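Local structure of flagellar hook protein FlgE (Caulobacter crescentus CB15, 5AY6) at residues T4-N10 and V299-N305; A198-A202 and N212-S216; P240-K246 and E276-I281. The protein builds, as many copies, the flagellar hook, the universal joint thought to pass motor torque to the filament, and is represented here by a central fragment. One frame throughout, in Å; residues are numbered along the deposited sequence.

Contact 1. Residues T4-N10 and V299-N305; sequences TTRVGVN and VQSVNTN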
loop_
_atom_site.group_PDB
_atom_site.type_symbol
_atom_site.label_atom_id
_atom_site.label_comp_id
_atom_site.label_asym_id
_atom_site.label_seq_id
_atom_site.Cartn_x
_atom_site.Cartn_y
_atom_site.Cartn_z
ATOM N N THR A 4 -19.524 -14.766 -15.437
ATOM C CA THR A 4 -19.673 -13.471 -14.782
ATOM C C THR A 4 -19.018 -12.340 -15.571
ATOM O O THR A 4 -17.849 -12.425 -15.949
ATOM C CB THR A 4 -19.079 -13.496 -13.368
ATOM O OG1 THR A 4 -19.664 -14.571 -12.625
ATOM C CG2 THR A 4 -19.349 -12.176 -12.652
ATOM N N THR A 5 -19.777 -11.275 -15.804
ATOM C CA THR A 5 -19.280 -10.143 -16.573
ATOM C C THR A 5 -19.352 -8.830 -15.796
ATOM O O THR A 5 -18.725 -7.845 -16.173
ATOM C CB THR A 5 -20.062 -9.987 -17.885
ATOM O OG1 THR A 5 -21.456 -9.838 -17.590
ATOM C CG2 THR A 5 -19.871 -11.214 -18.766
ATOM N N ARG A 6 -20.128 -8.807 -14.718
ATOM C CA ARG A 6 -20.256 -7.589 -13.932
ATOM C C ARG A 6 -20.575 -7.888 -12.479
ATOM O O ARG A 6 -21.479 -8.667 -12.183
ATOM C CB ARG A 6 -21.338 -6.677 -14.518
ATOM C CG ARG A 6 -21.509 -5.372 -13.759
ATOM C CD ARG A 6 -22.465 -4.420 -14.469
ATOM N NE ARG A 6 -22.645 -3.183 -13.715
ATOM C CZ ARG A 6 -23.132 -2.054 -14.225
ATOM N NH1 ARG A 6 -23.498 -2.003 -15.498
ATOM N NH2 ARG A 6 -23.263 -0.978 -13.458
ATOM N N VAL A 7 -19.827 -7.263 -11.576
ATOM C CA VAL A 7 -20.077 -7.412 -10.150
ATOM C C VAL A 7 -20.229 -6.052 -9.489
ATOM O O VAL A 7 -19.556 -5.089 -9.852
ATOM C CB VAL A 7 -18.955 -8.210 -9.436
ATOM C CG1 VAL A 7 -18.764 -9.570 -10.094
ATOM C CG2 VAL A 7 -17.654 -7.441 -9.443
ATOM N N GLY A 8 -21.150 -5.973 -8.535
ATOM C CA GLY A 8 -21.337 -4.763 -7.764
ATOM C C GLY A 8 -20.964 -5.045 -6.325
ATOM O O GLY A 8 -21.486 -5.978 -5.713
ATOM N N VAL A 9 -20.045 -4.257 -5.783
ATOM C CA VAL A 9 -19.646 -4.448 -4.400
ATOM C C VAL A 9 -20.414 -3.501 -3.503
ATOM O O VAL A 9 -20.368 -2.286 -3.684
ATOM C CB VAL A 9 -18.141 -4.230 -4.190
ATOM C CG1 VAL A 9 -17.822 -4.209 -2.706
ATOM C CG2 VAL A 9 -17.339 -5.319 -4.896
ATOM N N ASN A 10 -21.125 -4.067 -2.539
ATOM C CA ASN A 10 -21.826 -3.277 -1.539
ATOM C C ASN A 10 -21.256 -3.571 -0.163
ATOM O O ASN A 10 -21.563 -4.600 0.439
ATOM C CB ASN A 10 -23.322 -3.570 -1.578
ATOM C CG ASN A 10 -23.894 -3.472 -2.976
ATOM O OD1 ASN A 10 -23.641 -2.507 -3.698
ATOM N ND2 ASN A 10 -24.657 -4.486 -3.373
ATOM N N VAL A 299 -19.437 -6.620 4.666
ATOM C CA VAL A 299 -19.938 -6.833 3.316
ATOM C C VAL A 299 -21.458 -6.954 3.368
ATOM O O VAL A 299 -21.992 -7.914 3.921
ATOM C CB VAL A 299 -19.331 -8.094 2.674
ATOM C CG1 VAL A 299 -19.895 -8.308 1.271
ATOM C CG2 VAL A 299 -17.815 -7.994 2.637
ATOM N N GLN A 300 -22.152 -5.971 2.805
ATOM C CA GLN A 300 -23.610 -5.987 2.784
ATOM C C GLN A 300 -24.110 -6.986 1.751
ATOM O O GLN A 300 -24.980 -7.806 2.041
ATOM C CB GLN A 300 -24.149 -4.586 2.501
ATOM C CG GLN A 300 -23.646 -3.552 3.500
ATOM C CD GLN A 300 -23.480 -2.174 2.897
ATOM O OE1 GLN A 300 -23.868 -1.929 1.753
ATOM N NE2 GLN A 300 -22.895 -1.262 3.665
ATOM N N SER A 301 -23.546 -6.921 0.548
ATOM C CA SER A 301 -23.850 -7.887 -0.503
ATOM C C SER A 301 -22.907 -7.731 -1.690
ATOM O O SER A 301 -22.263 -6.695 -1.857
ATOM C CB SER A 301 -25.295 -7.736 -0.990
ATOM O OG SER A 301 -25.462 -6.529 -1.713
ATOM N N VAL A 302 -22.841 -8.772 -2.512
ATOM C CA VAL A 302 -22.127 -8.709 -3.778
ATOM C C VAL A 302 -23.082 -9.125 -4.892
ATOM O O VAL A 302 -23.572 -10.253 -4.911
ATOM C CB VAL A 302 -20.871 -9.611 -3.782
ATOM C CG1 VAL A 302 -20.143 -9.509 -5.114
ATOM C CG2 VAL A 302 -19.938 -9.230 -2.637
ATOM N N ASN A 303 -23.375 -8.201 -5.800
ATOM C CA ASN A 303 -24.220 -8.519 -6.942
ATOM C C ASN A 303 -23.366 -9.053 -8.078
ATOM O O ASN A 303 -22.287 -8.534 -8.330
ATOM C CB ASN A 303 -24.993 -7.292 -7.431
ATOM C CG ASN A 303 -25.873 -6.678 -6.362
ATOM O OD1 ASN A 303 -25.701 -5.513 -5.999
ATOM N ND2 ASN A 303 -26.837 -7.449 -5.872
ATOM N N THR A 304 -23.845 -10.090 -8.754
ATOM C CA THR A 304 -23.217 -10.572 -9.978
ATOM C C THR A 304 -24.317 -10.754 -11.017
ATOM O O THR A 304 -25.484 -10.930 -10.657
ATOM C CB THR A 304 -22.455 -11.900 -9.757
ATOM O OG1 THR A 304 -23.378 -12.907 -9.336
ATOM C CG2 THR A 304 -21.372 -11.745 -8.678
ATOM N N ASN A 305 -23.970 -10.681 -12.301
ATOM C CA ASN A 305 -24.950 -10.898 -13.382
ATOM C C ASN A 305 -25.374 -12.363 -13.471
ATOM O O ASN A 305 -24.632 -13.267 -13.065
ATOM C CB ASN A 305 -24.363 -10.437 -14.704
ATOM C CG ASN A 305 -23.094 -11.181 -15.041
ATOM O OD1 ASN A 305 -22.050 -10.945 -14.442
ATOM N ND2 ASN A 305 -23.184 -12.117 -15.982
HETATM O O HOH W 1 -22.153 -14.464 -11.944
HETATM O O HOH W 2 -24.010 -2.798 -6.800
#
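Strand 6-10 and strand 299-304 run antiparallel, their axes 4.5 Å apart at closest approach and 167° between their directions. Gly-8 and Asn-303 make a hydrogen-bonded pair, Gly-8 N to Asn-303 O at 2.8 Å and Asn-303 N to Gly-8 O at 2.9 Å; Asn-10 and Ser-301 form the next. There the second strand carries a classic beta bulge: Gln-300 N (2.8 Å) and Ser-301 N (3.1 Å) both donate to Asn-10 O. At the other end Asn-305 N still donates to Arg-6 O at 3.2 Å, and the side chain adds to the backbone pairing: Asn-305 OD1 accepts from Thr-5 N at 2.7 Å and from Arg-6 N at 2.9 Å, tying down the last modelled residue.

On the face that carries Asn-10, Ser-301 and Asn-303, Asn-10 reaches along the partner strand, its ND2 bonding Ser-301 OG at 2.8 Å and Asn-303 OD1 at 3.0 Å. The other face carries Val-7, Val-9, Val-302 and Thr-304, with Val-7 CG1 against Thr-304 CG2 at 3.7 Å.

Strand 298-304 is an outermost strand of a four-stranded mixed sheet, and strand 6-12 separates it from strand 277-291, to which Arg-6 adds a salt bridge with Asp-282. Val-7 and Val-299 pack on strand 167-174 of a second sheet, and Thr-4 OG1 bonds Ser-174 N.

Contact 2. Residues A198-A202 and N212-S216; sequences AELRA and NGQIS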
loop_
_atom_site.group_PDB
_atom_site.type_symbol
_atom_site.label_atom_id
_atom_site.label_comp_id
_atom_site.label_asym_id
_atom_site.label_seq_id
_atom_site.Cartn_x
_atom_site.Cartn_y
_atom_site.Cartn_z
ATOM N N ALA A 198 -5.086 -1.270 -1.567
ATOM C CA ALA A 198 -5.939 -2.348 -2.055
ATOM C C ALA A 198 -5.234 -3.271 -3.036
ATOM O O ALA A 198 -4.342 -2.852 -3.773
ATOM C CB ALA A 198 -7.187 -1.767 -2.700
ATOM N N GLU A 199 -5.634 -4.538 -3.024
ATOM C CA GLU A 199 -5.204 -5.491 -4.036
ATOM C C GLU A 199 -6.396 -6.291 -4.529
ATOM O O GLU A 199 -7.284 -6.648 -3.754
ATOM C CB GLU A 199 -4.130 -6.444 -3.491
ATOM C CG GLU A 199 -2.882 -5.747 -2.983
ATOM C CD GLU A 199 -1.922 -6.681 -2.265
ATOM O OE1 GLU A 199 -1.808 -7.867 -2.654
ATOM O OE2 GLU A 199 -1.277 -6.219 -1.305
ATOM N N LEU A 200 -6.419 -6.552 -5.828
ATOM C CA LEU A 200 -7.313 -7.548 -6.385
ATOM C C LEU A 200 -6.484 -8.803 -6.621
ATOM O O LEU A 200 -5.347 -8.714 -7.072
ATOM C CB LEU A 200 -7.959 -7.052 -7.677
ATOM C CG LEU A 200 -9.114 -6.065 -7.481
ATOM C CD1 LEU A 200 -9.480 -5.417 -8.806
ATOM C CD2 LEU A 200 -10.314 -6.773 -6.877
ATOM N N ARG A 201 -7.037 -9.964 -6.296
ATOM C CA ARG A 201 -6.273 -11.197 -6.396
ATOM C C ARG A 201 -7.166 -12.400 -6.648
ATOM O O ARG A 201 -8.271 -12.492 -6.116
ATOM C CB ARG A 201 -5.449 -11.422 -5.118
ATOM C CG ARG A 201 -6.294 -11.540 -3.848
ATOM C CD ARG A 201 -5.440 -11.590 -2.580
ATOM N NE ARG A 201 -6.249 -11.864 -1.393
ATOM C CZ ARG A 201 -6.645 -13.081 -1.031
ATOM N NH1 ARG A 201 -6.310 -14.130 -1.770
ATOM N NH2 ARG A 201 -7.379 -13.255 0.063
ATOM N N ALA A 202 -6.675 -13.315 -7.475
ATOM C CA ALA A 202 -7.294 -14.618 -7.649
ATOM C C ALA A 202 -6.710 -15.558 -6.609
ATOM O O ALA A 202 -5.770 -15.196 -5.906
ATOM C CB ALA A 202 -7.053 -15.151 -9.054
ATOM N N ASN A 212 1.222 -16.088 -6.346
ATOM C CA ASN A 212 0.367 -15.639 -5.246
ATOM C C ASN A 212 -1.019 -15.182 -5.692
ATOM O O ASN A 212 -1.876 -14.865 -4.858
ATOM C CB ASN A 212 1.054 -14.520 -4.448
ATOM C CG ASN A 212 1.264 -13.245 -5.256
ATOM O OD1 ASN A 212 0.766 -13.097 -6.370
ATOM N ND2 ASN A 212 2.012 -12.313 -4.684
ATOM N N GLY A 213 -1.230 -15.133 -7.004
ATOM C CA GLY A 213 -2.537 -14.812 -7.551
ATOM C C GLY A 213 -2.893 -13.341 -7.692
ATOM O O GLY A 213 -4.020 -13.006 -8.071
ATOM N N GLN A 214 -1.951 -12.453 -7.400
ATOM C CA GLN A 214 -2.233 -11.024 -7.497
ATOM C C GLN A 214 -2.614 -10.596 -8.922
ATOM O O GLN A 214 -1.960 -10.966 -9.904
ATOM C CB GLN A 214 -1.038 -10.204 -7.016
ATOM C CG GLN A 214 -1.381 -8.755 -6.705
ATOM C CD GLN A 214 -0.169 -7.949 -6.299
ATOM O OE1 GLN A 214 0.621 -7.526 -7.147
ATOM N NE2 GLN A 214 -0.014 -7.724 -4.999
ATOM N N ILE A 215 -3.679 -9.805 -9.009
ATOM C CA ILE A 215 -4.211 -9.313 -10.277
ATOM C C ILE A 215 -3.813 -7.857 -10.491
ATOM O O ILE A 215 -3.335 -7.479 -11.565
ATOM C CB ILE A 215 -5.748 -9.453 -10.313
ATOM C CG1 ILE A 215 -6.142 -10.931 -10.315
ATOM C CG2 ILE A 215 -6.344 -8.733 -11.527
ATOM C CD1 ILE A 215 -7.626 -11.169 -10.104
ATOM N N SER A 216 -4.000 -7.044 -9.457
ATOM C CA SER A 216 -3.659 -5.628 -9.532
ATOM C C SER A 216 -3.593 -5.013 -8.146
ATOM O O SER A 216 -4.062 -5.596 -7.172
ATOM C CB SER A 216 -4.678 -4.871 -10.380
ATOM O OG SER A 216 -5.932 -4.852 -9.721
HETATM O O HOH W 3 -4.254 -14.489 -3.703
#
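Ala-198 leads into the pairing and turns its methyl to Met-187 and Ile-220. Glu-199 follows, its OE1 taking a hydrogen bond from Gln-214 NE2 at 3.0 Å; the same carboxylate also bonds Tyr-145 and the start of helix 152-157, while Gln-214 NE2 has a further partner in Pro-147 O. At Leu-200 the register slips by one residue. Leu-200 N donates to Ser-216 O at 2.9 Å, but Leu-200 O receives both Ile-215 N (2.8 Å) and Ser-216 N (3.2 Å), so two residues sit opposite one.

Arg-201 pairs with Gln-214, CA to CA 4.2 Å, and sends its guanidinium away to a salt bridge with Glu-168. Its NH1 also holds a water that donates to Ala-202 O and Asn-212 O. Ala-202 N closes the pairing on Gly-213 O at 2.7 Å, with Ile-215 CD1 lying 4.2 Å from Ala-202 CB. Gly-213 has phi/psi of 84/5°, and a CB there would strike Ala-202 O. Just before it, Asn-212 OD1 accepts from Gln-214 N at 3.0 Å, an Asx turn just ahead of strand 214-216.

This is an antiparallel beta hairpin with a long connection and a classic beta bulge, set within the five-stranded antiparallel sheet of the FlaE D2 region.

Contact 3. Residues P240-K246 and E276-I281; sequences PTAITIK and EQEVQI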
loop_
_atom_site.group_PDB
_atom_site.type_symbol
_atom_site.label_atom_id
_atom_site.label_comp_id
_atom_site.label_asym_id
_atom_site.label_seq_id
_atom_site.Cartn_x
_atom_site.Cartn_y
_atom_site.Cartn_z
ATOM N N PRO A 240 -15.921 1.737 -17.901
ATOM C CA PRO A 240 -16.068 1.596 -16.447
ATOM C C PRO A 240 -14.976 0.722 -15.834
ATOM O O PRO A 240 -14.314 -0.019 -16.561
ATOM C CB PRO A 240 -17.436 0.931 -16.299
ATOM C CG PRO A 240 -17.595 0.147 -17.550
ATOM C CD PRO A 240 -16.963 0.991 -18.627
ATOM N N THR A 241 -14.783 0.829 -14.524
ATOM C CA THR A 241 -13.741 0.073 -13.836
ATOM C C THR A 241 -13.912 -1.413 -14.081
ATOM O O THR A 241 -14.983 -1.975 -13.839
ATOM C CB THR A 241 -13.747 0.344 -12.321
ATOM O OG1 THR A 241 -15.067 0.127 -11.804
ATOM C CG2 THR A 241 -13.318 1.774 -12.037
ATOM N N ALA A 242 -12.852 -2.045 -14.570
ATOM C CA ALA A 242 -12.915 -3.454 -14.931
ATOM C C ALA A 242 -11.545 -4.111 -14.820
ATOM O O ALA A 242 -10.527 -3.429 -14.725
ATOM C CB ALA A 242 -13.463 -3.609 -16.344
ATOM N N ILE A 243 -11.535 -5.440 -14.806
ATOM C CA ILE A 243 -10.302 -6.199 -14.968
ATOM C C ILE A 243 -10.483 -7.194 -16.098
ATOM O O ILE A 243 -11.609 -7.595 -16.404
ATOM C CB ILE A 243 -9.901 -6.960 -13.685
ATOM C CG1 ILE A 243 -11.045 -7.862 -13.223
ATOM C CG2 ILE A 243 -9.498 -5.994 -12.579
ATOM C CD1 ILE A 243 -10.704 -8.717 -12.026
ATOM N N THR A 244 -9.378 -7.577 -16.732
ATOM C CA THR A 244 -9.399 -8.653 -17.712
ATOM C C THR A 244 -8.383 -9.719 -17.320
ATOM O O THR A 244 -7.200 -9.429 -17.165
ATOM C CB THR A 244 -9.081 -8.156 -19.143
ATOM O OG1 THR A 244 -10.052 -7.185 -19.549
ATOM C CG2 THR A 244 -9.106 -9.317 -20.128
ATOM N N ILE A 245 -8.856 -10.946 -17.138
ATOM C CA ILE A 245 -7.973 -12.084 -16.922
ATOM C C ILE A 245 -7.904 -12.863 -18.229
ATOM O O ILE A 245 -8.935 -13.262 -18.766
ATOM C CB ILE A 245 -8.468 -12.989 -15.778
ATOM C CG1 ILE A 245 -8.608 -12.180 -14.489
ATOM C CG2 ILE A 245 -7.508 -14.153 -15.576
ATOM C CD1 ILE A 245 -9.134 -12.975 -13.314
ATOM N N LYS A 246 -6.698 -13.056 -18.758
ATOM C CA LYS A 246 -6.564 -13.668 -20.077
ATOM C C LYS A 246 -6.843 -15.155 -20.031
ATOM O O LYS A 246 -6.747 -15.782 -18.976
ATOM C CB LYS A 246 -5.170 -13.410 -20.654
ATOM C CG LYS A 246 -4.777 -11.946 -20.664
ATOM C CD LYS A 246 -5.755 -11.094 -21.464
ATOM C CE LYS A 246 -5.376 -11.049 -22.937
ATOM N NZ LYS A 246 -6.267 -10.132 -23.707
ATOM N N GLU A 276 -10.835 -16.169 -21.639
ATOM C CA GLU A 276 -10.612 -14.814 -21.170
ATOM C C GLU A 276 -11.847 -14.330 -20.428
ATOM O O GLU A 276 -12.975 -14.592 -20.851
ATOM C CB GLU A 276 -10.292 -13.887 -22.340
ATOM C CG GLU A 276 -10.295 -12.411 -21.996
ATOM C CD GLU A 276 -9.820 -11.561 -23.155
ATOM O OE1 GLU A 276 -8.756 -11.887 -23.716
ATOM O OE2 GLU A 276 -10.507 -10.579 -23.510
ATOM N N GLN A 277 -11.634 -13.641 -19.315
ATOM C CA GLN A 277 -12.742 -13.168 -18.503
ATOM C C GLN A 277 -12.600 -11.691 -18.161
ATOM O O GLN A 277 -11.884 -11.321 -17.233
ATOM C CB GLN A 277 -12.860 -14.001 -17.228
ATOM C CG GLN A 277 -14.115 -13.707 -16.412
ATOM C CD GLN A 277 -14.794 -14.965 -15.894
ATOM O OE1 GLN A 277 -14.223 -16.059 -15.927
ATOM N NE2 GLN A 277 -16.030 -14.814 -15.419
ATOM N N GLU A 278 -13.293 -10.855 -18.926
ATOM C CA GLU A 278 -13.352 -9.426 -18.659
ATOM C C GLU A 278 -14.542 -9.160 -17.748
ATOM O O GLU A 278 -15.670 -9.521 -18.073
ATOM C CB GLU A 278 -13.472 -8.636 -19.963
ATOM C CG GLU A 278 -13.514 -7.128 -19.800
ATOM C CD GLU A 278 -13.609 -6.407 -21.132
ATOM O OE1 GLU A 278 -13.731 -7.088 -22.175
ATOM O OE2 GLU A 278 -13.567 -5.159 -21.138
ATOM N N VAL A 279 -14.278 -8.557 -16.593
ATOM C CA VAL A 279 -15.318 -8.330 -15.597
ATOM C C VAL A 279 -15.366 -6.879 -15.131
ATOM O O VAL A 279 -14.398 -6.349 -14.591
ATOM C CB VAL A 279 -15.123 -9.227 -14.359
ATOM C CG1 VAL A 279 -16.373 -9.208 -13.503
ATOM C CG2 VAL A 279 -14.801 -10.649 -14.768
ATOM N N GLN A 280 -16.504 -6.232 -15.344
ATOM C CA GLN A 280 -16.719 -4.917 -14.773
ATOM C C GLN A 280 -16.888 -5.059 -13.263
ATOM O O GLN A 280 -17.634 -5.918 -12.792
ATOM C CB GLN A 280 -17.944 -4.240 -15.389
ATOM C CG GLN A 280 -18.316 -2.943 -14.701
ATOM C CD GLN A 280 -19.413 -2.192 -15.417
ATOM O OE1 GLN A 280 -19.771 -2.522 -16.548
ATOM N NE2 GLN A 280 -19.950 -1.167 -14.764
ATOM N N ILE A 281 -16.185 -4.228 -12.505
ATOM C CA ILE A 281 -16.304 -4.262 -11.053
ATOM C C ILE A 281 -16.779 -2.907 -10.560
ATOM O O ILE A 281 -16.029 -1.932 -10.548
ATOM C CB ILE A 281 -14.972 -4.648 -10.384
ATOM C CG1 ILE A 281 -14.567 -6.054 -10.838
ATOM C CG2 ILE A 281 -15.097 -4.577 -8.862
ATOM C CD1 ILE A 281 -13.205 -6.491 -10.362
HETATM O O HOH W 4 -17.979 0.079 -12.673
#
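The charged pair at one end is the strongest polar link: Lys-246 NZ meets Glu-276 OE1 at 3.0 Å in a salt bridge, and Lys-246 also makes a cation-pi contact with Tyr-250. At the far end Thr-241 OG1 donates to Ile-281 O at 2.6 Å. Between these two clamps lies a regular antiparallel strand pair at the edge of the four-stranded mixed sheet, its axes 4.6 Å apart and 168° from one direction to the other.

Two hydrogen-bonded pairs hold it. Ile-243 N reaches Val-279 O at 3.0 Å and Val-279 N returns to Ile-243 O at 2.8 Å; Ile-245 N to Gln-277 O (3.1 Å) and Gln-277 N to Ile-245 O (2.8 Å) repeat the pattern. Ile-281 N adds a bond to Thr-241 O at 2.9 Å.

Side chains alternate between the faces. Ile-243, Ile-245, Gln-277 and Val-279 share the buried one, where Gln-277 and Val-279 touch Leu-173 and the amide of Gln-277 bonds Ser-174 O. Ala-242, Thr-244, Glu-278 and Gln-280 line the more exposed one, where Ala-242 CB sits 3.8 Å from Gln-280 CA. The side chain of Ile-281 leaves the strand sideways, but its end comes nearer, CD1 lying 3.7 Å from Ile-243 CD1.

Overall arrangement
Contacts 1 and 3, centres 13 Å apart, belong to one mixed sheet ordered 242-245, 277-291, 6-12, 298-304. The central strands join them directly: Val-7 N lies 2.8 Å from Gln-280 O and Thr-5 O 2.9 Å from Gln-280 N. Contact 2 sits in a separate antiparallel sheet, its centre 13 Å from contact 3 and about 17 Å from contact 1, and meets contact 3 through Leu-200 and Ile-215 against Ile-243, Ile-245 and Ile-281. Along the chain contact 2 closes before contact 3 opens, and contact 1 brackets both. The two ends of the fragment thus meet in a single domain, with the five-stranded antiparallel sheet from strand 24-39 to strand 92-99 inserted between them in sequence.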